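Long-range contacts in alginate lyase (Alteromonas sp., PDB 1J1T), which cleaves alginate, a polymer of mannuronate and guluronate, probably by beta-elimination as in other polysaccharide lyases, and binds a calcium ion: residues T96-K101 / R127-S132; V102-T107 / G120-Y125. One frame throughout, in Å; residues are numbered along the deposited sequence.

Contact 1 (T96-K101 / R127-S132); sequences TGTISK and RLRNTS
R129 reaches T98 with CG anti to its own backbone N (chi1 -171°) and a bend at chi3 (-56°), which lays the guanidinium edge-on against the T98 backbone. T98 turns OG1 between its N and carbonyl carbon (chi1 53°), on the side where the same edge passes. The grip is side-on and takes two nitrogens, one for each oxygen: NE of R129 gives a nearly straight bond to T98 O at 2.7 Å, and NH1 of R129 a longer one to T98 OG1 at 3.2 Å. Both oxygens lie within a few degrees of the guanidinium plane, so the pair of bonds fixes the rotation of the group. R129 N adds a backbone bond to I99 O (3.0 Å), leaving the arginine tied to two successive carbonyls. From there the segments run as an antiparallel ladder: S100 and L128 form a non-hydrogen-bonded pair, and K101 and R127 a hydrogen-bonded one, with K101 N to R127 O at 3.0 Å and R127 N to K101 O at 2.9 Å. On the S100 and L128 face, CD2 of L128 presses on CB of S100 at 3.5 Å, a tight carbon contact. On the other face K101 and R127, joined by R129 from the strand end, gather round the carboxylate of E135, which forms salt bridges with all three and probably offsets their like charges; R127 also pairs with E109. I99 and S100 both face H91 in a classic beta bulge, where the chain turns a corner. Strand 98-105 lies between strand 85-92 on its H91 side and strand 121-129, beyond which comes strand 135-144, while L128 packs on F169 and I171 in the facing sheet of the jelly-roll beta-sandwich.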
ATOM      1  N   THR A  96       7.235   7.355 -12.712  1.00 34.82           N
ATOM      2  CA  THR A  96       7.690   6.612 -11.544  1.00 34.19           C
ATOM      3  C   THR A  96       7.291   7.342 -10.267  1.00 32.27           C
ATOM      4  O   THR A  96       7.636   6.920  -9.163  1.00 32.87           O
ATOM      5  CB  THR A  96       9.224   6.457 -11.567  1.00 35.32           C
ATOM      6  OG1 THR A  96       9.659   5.770 -10.389  1.00 37.66           O
ATOM      7  CG2 THR A  96       9.892   7.823 -11.627  1.00 35.87           C
ATOM      8  N   GLY A  97       6.553   8.434 -10.427  1.00 29.86           N
ATOM      9  CA  GLY A  97       6.135   9.221  -9.284  1.00 26.97           C
ATOM     10  C   GLY A  97       5.011   8.638  -8.444  1.00 24.42           C
ATOM     11  O   GLY A  97       4.176   7.870  -8.924  1.00 22.19           O
ATOM     12  N   THR A  98       5.005   9.019  -7.172  1.00 21.65           N
ATOM     13  CA  THR A  98       3.989   8.573  -6.230  1.00 19.79           C
ATOM     14  C   THR A  98       3.280   9.817  -5.704  1.00 16.70           C
ATOM     15  O   THR A  98       3.889  10.876  -5.575  1.00 15.43           O
ATOM     16  CB  THR A  98       4.624   7.800  -5.059  1.00 21.90           C
ATOM     17  OG1 THR A  98       5.660   8.592  -4.467  1.00 23.66           O
ATOM     18  CG2 THR A  98       5.218   6.484  -5.554  1.00 22.17           C
ATOM     19  N   ILE A  99       1.992   9.689  -5.405  1.00 13.53           N
ATOM     20  CA  ILE A  99       1.203  10.818  -4.925  1.00 12.40           C
ATOM     21  C   ILE A  99       0.789  10.621  -3.467  1.00 12.32           C
ATOM     22  O   ILE A  99       0.810  11.563  -2.669  1.00 12.14           O
ATOM     23  CB  ILE A  99      -0.042  11.010  -5.823  1.00 12.95           C
ATOM     24  CG1 ILE A  99       0.414  11.221  -7.275  1.00 13.95           C
ATOM     25  CG2 ILE A  99      -0.859  12.192  -5.341  1.00 12.09           C
ATOM     26  CD1 ILE A  99      -0.701  11.153  -8.308  1.00 11.57           C
ATOM     27  N   SER A 100       0.408   9.395  -3.125  1.00 11.49           N
ATOM     28  CA  SER A 100       0.031   9.068  -1.757  1.00  9.46           C
ATOM     29  C   SER A 100       0.470   7.635  -1.495  1.00  9.75           C
ATOM     30  O   SER A 100       0.412   6.786  -2.384  1.00  9.06           O
ATOM     31  CB  SER A 100      -1.486   9.192  -1.554  1.00  8.49           C
ATOM     32  OG  SER A 100      -2.175   8.067  -2.071  1.00 11.30           O
ATOM     33  N   LYS A 101       0.929   7.373  -0.277  1.00  8.18           N
ATOM     34  CA  LYS A 101       1.363   6.037   0.098  1.00  7.44           C
ATOM     35  C   LYS A 101       1.068   5.807   1.571  1.00  7.22           C
ATOM     36  O   LYS A 101       1.329   6.673   2.409  1.00  7.52           O
ATOM     37  CB  LYS A 101       2.863   5.870  -0.148  1.00  7.35           C
ATOM     38  CG  LYS A 101       3.264   5.797  -1.615  1.00 11.32           C
ATOM     39  CD  LYS A 101       4.777   5.772  -1.763  1.00 12.15           C
ATOM     40  CE  LYS A 101       5.387   7.077  -1.262  1.00 16.55           C
ATOM     41  NZ  LYS A 101       6.864   7.129  -1.448  1.00 19.67           N
ATOM     42  N   ARG A 127       2.380   9.159   3.486  1.00  6.14           N
ATOM     43  CA  ARG A 127       3.227  10.151   2.835  1.00  7.61           C
ATOM     44  C   ARG A 127       2.383  10.714   1.699  1.00  8.18           C
ATOM     45  O   ARG A 127       1.865   9.959   0.872  1.00  7.75           O
ATOM     46  CB  ARG A 127       4.491   9.509   2.254  1.00  9.61           C
ATOM     47  CG  ARG A 127       5.655   9.401   3.227  1.00 10.79           C
ATOM     48  CD  ARG A 127       6.835   8.664   2.602  1.00 11.19           C
ATOM     49  NE  ARG A 127       8.003   8.689   3.478  1.00 12.47           N
ATOM     50  CZ  ARG A 127       8.793   9.746   3.638  1.00 13.18           C
ATOM     51  NH1 ARG A 127       8.552  10.867   2.971  1.00  9.89           N
ATOM     52  NH2 ARG A 127       9.812   9.691   4.487  1.00 12.90           N
ATOM     53  N   LEU A 128       2.233  12.033   1.674  1.00  7.27           N
ATOM     54  CA  LEU A 128       1.459  12.711   0.642  1.00  7.48           C
ATOM     55  C   LEU A 128       2.348  13.734  -0.053  1.00  8.25           C
ATOM     56  O   LEU A 128       3.043  14.502   0.605  1.00  9.61           O
ATOM     57  CB  LEU A 128       0.253  13.419   1.266  1.00  6.49           C
ATOM     58  CG  LEU A 128      -0.753  12.532   2.011  1.00  7.61           C
ATOM     59  CD1 LEU A 128      -1.820  13.409   2.650  1.00  8.11           C
ATOM     60  CD2 LEU A 128      -1.385  11.527   1.041  1.00  8.06           C
ATOM     61  N   ARG A 129       2.326  13.750  -1.381  1.00 10.05           N
ATOM     62  CA  ARG A 129       3.144  14.703  -2.125  1.00 12.10           C
ATOM     63  C   ARG A 129       2.331  15.970  -2.355  1.00 10.05           C
ATOM     64  O   ARG A 129       1.331  15.945  -3.075  1.00  8.18           O
ATOM     65  CB  ARG A 129       3.576  14.101  -3.467  1.00 13.86           C
ATOM     66  CG  ARG A 129       4.617  14.932  -4.215  1.00 18.14           C
ATOM     67  CD  ARG A 129       5.095  14.196  -5.456  1.00 21.49           C
ATOM     68  NE  ARG A 129       5.605  12.874  -5.108  1.00 26.53           N
ATOM     69  CZ  ARG A 129       6.743  12.654  -4.456  1.00 28.45           C
ATOM     70  NH1 ARG A 129       7.117  11.413  -4.176  1.00 29.82           N
ATOM     71  NH2 ARG A 129       7.520  13.673  -4.104  1.00 29.52           N
ATOM     72  N   ASN A 130       2.754  17.072  -1.738  1.00 11.00           N
ATOM     73  CA  ASN A 130       2.037  18.336  -1.873  1.00 11.46           C
ATOM     74  C   ASN A 130       2.186  18.949  -3.262  1.00 12.94           C
ATOM     75  O   ASN A 130       2.915  18.429  -4.106  1.00 12.68           O
ATOM     76  CB  ASN A 130       2.481  19.332  -0.784  1.00 12.10           C
ATOM     77  CG  ASN A 130       3.943  19.749  -0.907  1.00 12.71           C
ATOM     78  OD1 ASN A 130       4.591  20.067   0.093  1.00 12.61           O
ATOM     79  ND2 ASN A 130       4.459  19.770  -2.127  1.00 10.60           N
ATOM     80  N   THR A 131       1.488  20.054  -3.492  1.00 11.99           N
ATOM     81  CA  THR A 131       1.516  20.719  -4.785  1.00 14.18           C
ATOM     82  C   THR A 131       2.888  21.254  -5.193  1.00 14.18           C
ATOM     83  O   THR A 131       3.097  21.608  -6.349  1.00 13.69           O
ATOM     84  CB  THR A 131       0.486  21.865  -4.827  1.00 14.04           C
ATOM     85  OG1 THR A 131       0.724  22.761  -3.738  1.00 15.64           O
ATOM     86  CG2 THR A 131      -0.929  21.306  -4.710  1.00 15.22           C
ATOM     87  N   SER A 132       3.824  21.303  -4.252  1.00 14.50           N
ATOM     88  CA  SER A 132       5.172  21.772  -4.556  1.00 17.41           C
ATOM     89  C   SER A 132       6.084  20.597  -4.910  1.00 18.18           C
ATOM     90  O   SER A 132       7.274  20.777  -5.173  1.00 19.35           O
ATOM     91  CB  SER A 132       5.752  22.538  -3.364  1.00 17.64           C
ATOM     92  OG  SER A 132       5.045  23.749  -3.151  1.00 19.84           O
TER

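Contact 2 (V102-T107 / G120-Y125). With CA (calcium ion), chain B; SO4 (sulfate ion), chain C.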
ATOM      1  N   VAL A 102       0.500   4.651   1.878  1.00  5.93           N
ATOM      2  CA  VAL A 102       0.203   4.299   3.261  1.00  6.91           C
ATOM      3  C   VAL A 102       1.091   3.110   3.582  1.00  7.95           C
ATOM      4  O   VAL A 102       1.092   2.106   2.863  1.00  8.07           O
ATOM      5  CB  VAL A 102      -1.272   3.917   3.453  1.00  7.37           C
ATOM      6  CG1 VAL A 102      -1.521   3.512   4.895  1.00  6.05           C
ATOM      7  CG2 VAL A 102      -2.157   5.093   3.074  1.00  5.80           C
ATOM      8  N   TYR A 103       1.848   3.239   4.664  1.00  7.03           N
ATOM      9  CA  TYR A 103       2.789   2.215   5.090  1.00  5.73           C
ATOM     10  C   TYR A 103       2.450   1.549   6.412  1.00  7.19           C
ATOM     11  O   TYR A 103       1.741   2.102   7.251  1.00  4.75           O
ATOM     12  CB  TYR A 103       4.177   2.823   5.290  1.00  5.83           C
ATOM     13  CG  TYR A 103       4.809   3.505   4.104  1.00  7.89           C
ATOM     14  CD1 TYR A 103       5.858   2.898   3.411  1.00  7.94           C
ATOM     15  CD2 TYR A 103       4.416   4.787   3.719  1.00  8.14           C
ATOM     16  CE1 TYR A 103       6.508   3.554   2.368  1.00  7.72           C
ATOM     17  CE2 TYR A 103       5.060   5.450   2.673  1.00  7.68           C
ATOM     18  CZ  TYR A 103       6.105   4.825   2.007  1.00  9.01           C
ATOM     19  OH  TYR A 103       6.759   5.476   0.985  1.00 13.59           O
ATOM     20  N   VAL A 104       3.008   0.356   6.579  1.00  7.51           N
ATOM     21  CA  VAL A 104       2.919  -0.420   7.804  1.00  8.81           C
ATOM     22  C   VAL A 104       4.367  -0.902   7.850  1.00 10.28           C
ATOM     23  O   VAL A 104       4.746  -1.815   7.112  1.00  9.70           O
ATOM     24  CB  VAL A 104       1.978  -1.637   7.690  1.00  8.42           C
ATOM     25  CG1 VAL A 104       1.996  -2.414   8.999  1.00  7.96           C
ATOM     26  CG2 VAL A 104       0.553  -1.179   7.384  1.00 10.71           C
ATOM     27  N   SER A 105       5.194  -0.262   8.674  1.00 11.10           N
ATOM     28  CA  SER A 105       6.596  -0.648   8.724  1.00 11.57           C
ATOM     29  C   SER A 105       7.224  -0.669  10.105  1.00 11.22           C
ATOM     30  O   SER A 105       6.866   0.100  11.003  1.00  9.35           O
ATOM     31  CB  SER A 105       7.425   0.254   7.804  1.00 14.83           C
ATOM     32  OG  SER A 105       7.792   1.454   8.446  1.00 16.11           O
ATOM     33  N   ASP A 106       8.193  -1.563  10.239  1.00  9.66           N
ATOM     34  CA  ASP A 106       8.909  -1.780  11.477  1.00 10.45           C
ATOM     35  C   ASP A 106      10.374  -1.396  11.271  1.00 10.33           C
ATOM     36  O   ASP A 106      11.264  -2.224  11.442  1.00 10.36           O
ATOM     37  CB  ASP A 106       8.761  -3.260  11.857  1.00  9.15           C
ATOM     38  CG  ASP A 106       9.403  -3.598  13.190  1.00 11.98           C
ATOM     39  OD1 ASP A 106       9.713  -2.667  13.940  1.00 10.98           O
ATOM     40  OD2 ASP A 106       9.588  -4.796  13.493  1.00  9.29           O
ATOM     41  N   THR A 107      10.612  -0.141  10.888  1.00  9.86           N
ATOM     42  CA  THR A 107      11.971   0.344  10.654  1.00 11.73           C
ATOM     43  C   THR A 107      12.400   1.403  11.667  1.00 13.90           C
ATOM     44  O   THR A 107      11.656   1.749  12.590  1.00 12.95           O
ATOM     45  CB  THR A 107      12.136   0.973   9.250  1.00 11.90           C
ATOM     46  OG1 THR A 107      11.523   2.269   9.233  1.00 10.25           O
ATOM     47  CG2 THR A 107      11.492   0.092   8.183  1.00 11.23           C
ATOM     48  N   GLY A 120       8.961  -5.450  16.217  1.00 13.48           N
ATOM     49  CA  GLY A 120       7.617  -6.005  16.176  1.00 12.55           C
ATOM     50  C   GLY A 120       6.465  -5.023  16.301  1.00 12.82           C
ATOM     51  O   GLY A 120       5.305  -5.418  16.219  1.00 15.43           O
ATOM     52  N   ILE A 121       6.768  -3.748  16.511  1.00 11.03           N
ATOM     53  CA  ILE A 121       5.722  -2.736  16.613  1.00  9.88           C
ATOM     54  C   ILE A 121       5.759  -1.959  15.304  1.00  8.64           C
ATOM     55  O   ILE A 121       6.685  -1.206  15.062  1.00  6.91           O
ATOM     56  CB  ILE A 121       5.985  -1.780  17.804  1.00  9.99           C
ATOM     57  CG1 ILE A 121       5.903  -2.566  19.119  1.00 10.29           C
ATOM     58  CG2 ILE A 121       4.977  -0.626  17.792  1.00  9.73           C
ATOM     59  CD1 ILE A 121       6.202  -1.741  20.354  1.00 13.47           C
ATOM     60  N   PHE A 122       4.762  -2.140  14.449  1.00  7.15           N
ATOM     61  CA  PHE A 122       4.772  -1.442  13.169  1.00  8.06           C
ATOM     62  C   PHE A 122       4.136  -0.067  13.213  1.00  8.71           C
ATOM     63  O   PHE A 122       3.058   0.115  13.787  1.00  9.45           O
ATOM     64  CB  PHE A 122       4.059  -2.271  12.090  1.00  7.09           C
ATOM     65  CG  PHE A 122       4.630  -3.645  11.910  1.00  8.86           C
ATOM     66  CD1 PHE A 122       4.331  -4.657  12.816  1.00  9.40           C
ATOM     67  CD2 PHE A 122       5.516  -3.913  10.872  1.00  9.15           C
ATOM     68  CE1 PHE A 122       4.912  -5.917  12.695  1.00  9.30           C
ATOM     69  CE2 PHE A 122       6.104  -5.169  10.738  1.00  9.66           C
ATOM     70  CZ  PHE A 122       5.802  -6.175  11.654  1.00 10.31           C
ATOM     71  N   ASP A 123       4.817   0.897  12.608  1.00  7.48           N
ATOM     72  CA  ASP A 123       4.297   2.250  12.512  1.00  8.73           C
ATOM     73  C   ASP A 123       3.383   2.252  11.290  1.00  8.46           C
ATOM     74  O   ASP A 123       3.714   1.659  10.264  1.00  7.28           O
ATOM     75  CB  ASP A 123       5.423   3.256  12.269  1.00  8.60           C
ATOM     76  CG  ASP A 123       6.281   3.483  13.495  1.00 11.93           C
ATOM     77  OD1 ASP A 123       5.741   3.947  14.521  1.00 11.36           O
ATOM     78  OD2 ASP A 123       7.492   3.199  13.426  1.00  9.75           O
ATOM     79  N   VAL A 124       2.230   2.894  11.407  1.00  7.59           N
ATOM     80  CA  VAL A 124       1.313   2.999  10.279  1.00  7.78           C
ATOM     81  C   VAL A 124       1.272   4.489  10.010  1.00  8.06           C
ATOM     82  O   VAL A 124       0.847   5.270  10.863  1.00  8.55           O
ATOM     83  CB  VAL A 124      -0.107   2.503  10.615  1.00  7.18           C
ATOM     84  CG1 VAL A 124      -1.018   2.701   9.400  1.00  6.97           C
ATOM     85  CG2 VAL A 124      -0.066   1.029  11.009  1.00  6.61           C
ATOM     86  N   TYR A 125       1.739   4.884   8.833  1.00  6.24           N
ATOM     87  CA  TYR A 125       1.779   6.289   8.491  1.00  6.24           C
ATOM     88  C   TYR A 125       1.489   6.518   7.023  1.00  5.90           C
ATOM     89  O   TYR A 125       1.375   5.570   6.246  1.00  6.10           O
ATOM     90  CB  TYR A 125       3.150   6.875   8.836  1.00  5.67           C
ATOM     91  CG  TYR A 125       4.321   6.191   8.159  1.00  7.08           C
ATOM     92  CD1 TYR A 125       4.876   5.024   8.684  1.00  7.25           C
ATOM     93  CD2 TYR A 125       4.894   6.732   7.004  1.00  7.12           C
ATOM     94  CE1 TYR A 125       5.983   4.413   8.077  1.00  8.50           C
ATOM     95  CE2 TYR A 125       5.996   6.131   6.392  1.00  9.56           C
ATOM     96  CZ  TYR A 125       6.538   4.974   6.935  1.00  8.97           C
ATOM     97  OH  TYR A 125       7.643   4.396   6.342  1.00  8.69           O
TER
HETATM   98 CA    CA B 301       9.073  -0.627  15.243  1.00 15.05          CA
HETATM   99  S   SO4 C 302      10.420   5.220   1.199  1.00 50.50           S
HETATM  100  O1  SO4 C 302       9.976   4.824   2.549  1.00 46.89           O
HETATM  101  O2  SO4 C 302      11.608   4.431   0.815  1.00 49.22           O
HETATM  102  O3  SO4 C 302       9.332   4.970   0.233  1.00 50.11           O
HETATM  103  O4  SO4 C 302      10.763   6.657   1.196  1.00 50.13           O
HETATM  104  O   HOH W   1       8.901   2.441  10.612  1.00 10.04           O
HETATM  105  O   HOH W   2      10.376   3.318   7.063  1.00 14.57           O
HETATM  106  O   HOH W   3       9.285   1.243  13.415  1.00  8.79           O
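Y103 and Y125, a hydrogen-bonded antiparallel pair, lay their rings nearly parallel (planes at 10°) but slid so far apart, with centroids 4.7 Å away, that they barely overlap. The slide brings CB of Y103 over the Y125 face, a CH-pi contact 3.8 Å from the ring centroid, and Y125 OH over the rim of the Y103 ring. Y125 leans this way because its CG sits between the backbone N and carbonyl carbon (chi1 58°). Y103 OH donates to O3 of a sulfate, probably crystallisation-derived, at 2.7 Å; K85 also binds this ion. With an alanine here in place of Y103, the Y125 ring would be likely to lose the surface it lies on and the sulfate its tyrosine donor. S105 OG lies at the edge of the Y125 ring, in its plane. On the opposite face of the sheet, CG1 of V104 meets CB of F122 at 3.7 Å. Where the strands end, CB of D106 packs on the F122 ring, and the D106 carboxylate divides its work: OD1 binds calcium at 2.5 Å, while OD2 takes G120 N at 2.9 Å from above the carboxylate plane and G83 N as well. I121 O also binds the metal at 2.5 Å. Farther out, a calcium-bound water lies within hydrogen-bonding distance of T107 O and D123 OD2 (2.7 Å to the latter), and D123 is itself held by the amides of D114 and S115. A second water joins T107 OG1 to Y125 OH, and F112 stacks on the Y125 ring. One end of this hairpin is thus pinned by calcium, with two aspartates (D106, D114), N119 and the V116 and I121 carbonyls round the ion; the sulfate suggests that the tyrosine end could accept an anionic group.

How the contacts relate
Followed from the N terminus, the chain passes T96-K101 and runs directly into V102-T107 along strand 98-105, then leaves the sheet in the loop that carries D114, V116 and N119. It re-enters at G120-Y125, where contact 2 closes the shorter loop, and continues along strand 121-129 to R127-S132, where contact 1 closes the longer one. The two therefore nest without crossing, as successive parts of one antiparallel hairpin, their centres about 18 Å apart. They meet where CD of R127 packs against OH of Y103 at 3.6 Å. Both lie between strands 85-92 and 135-144 and pack on the second sheet, contact 1 against strand 167-172, contact 2 against strand 68-80.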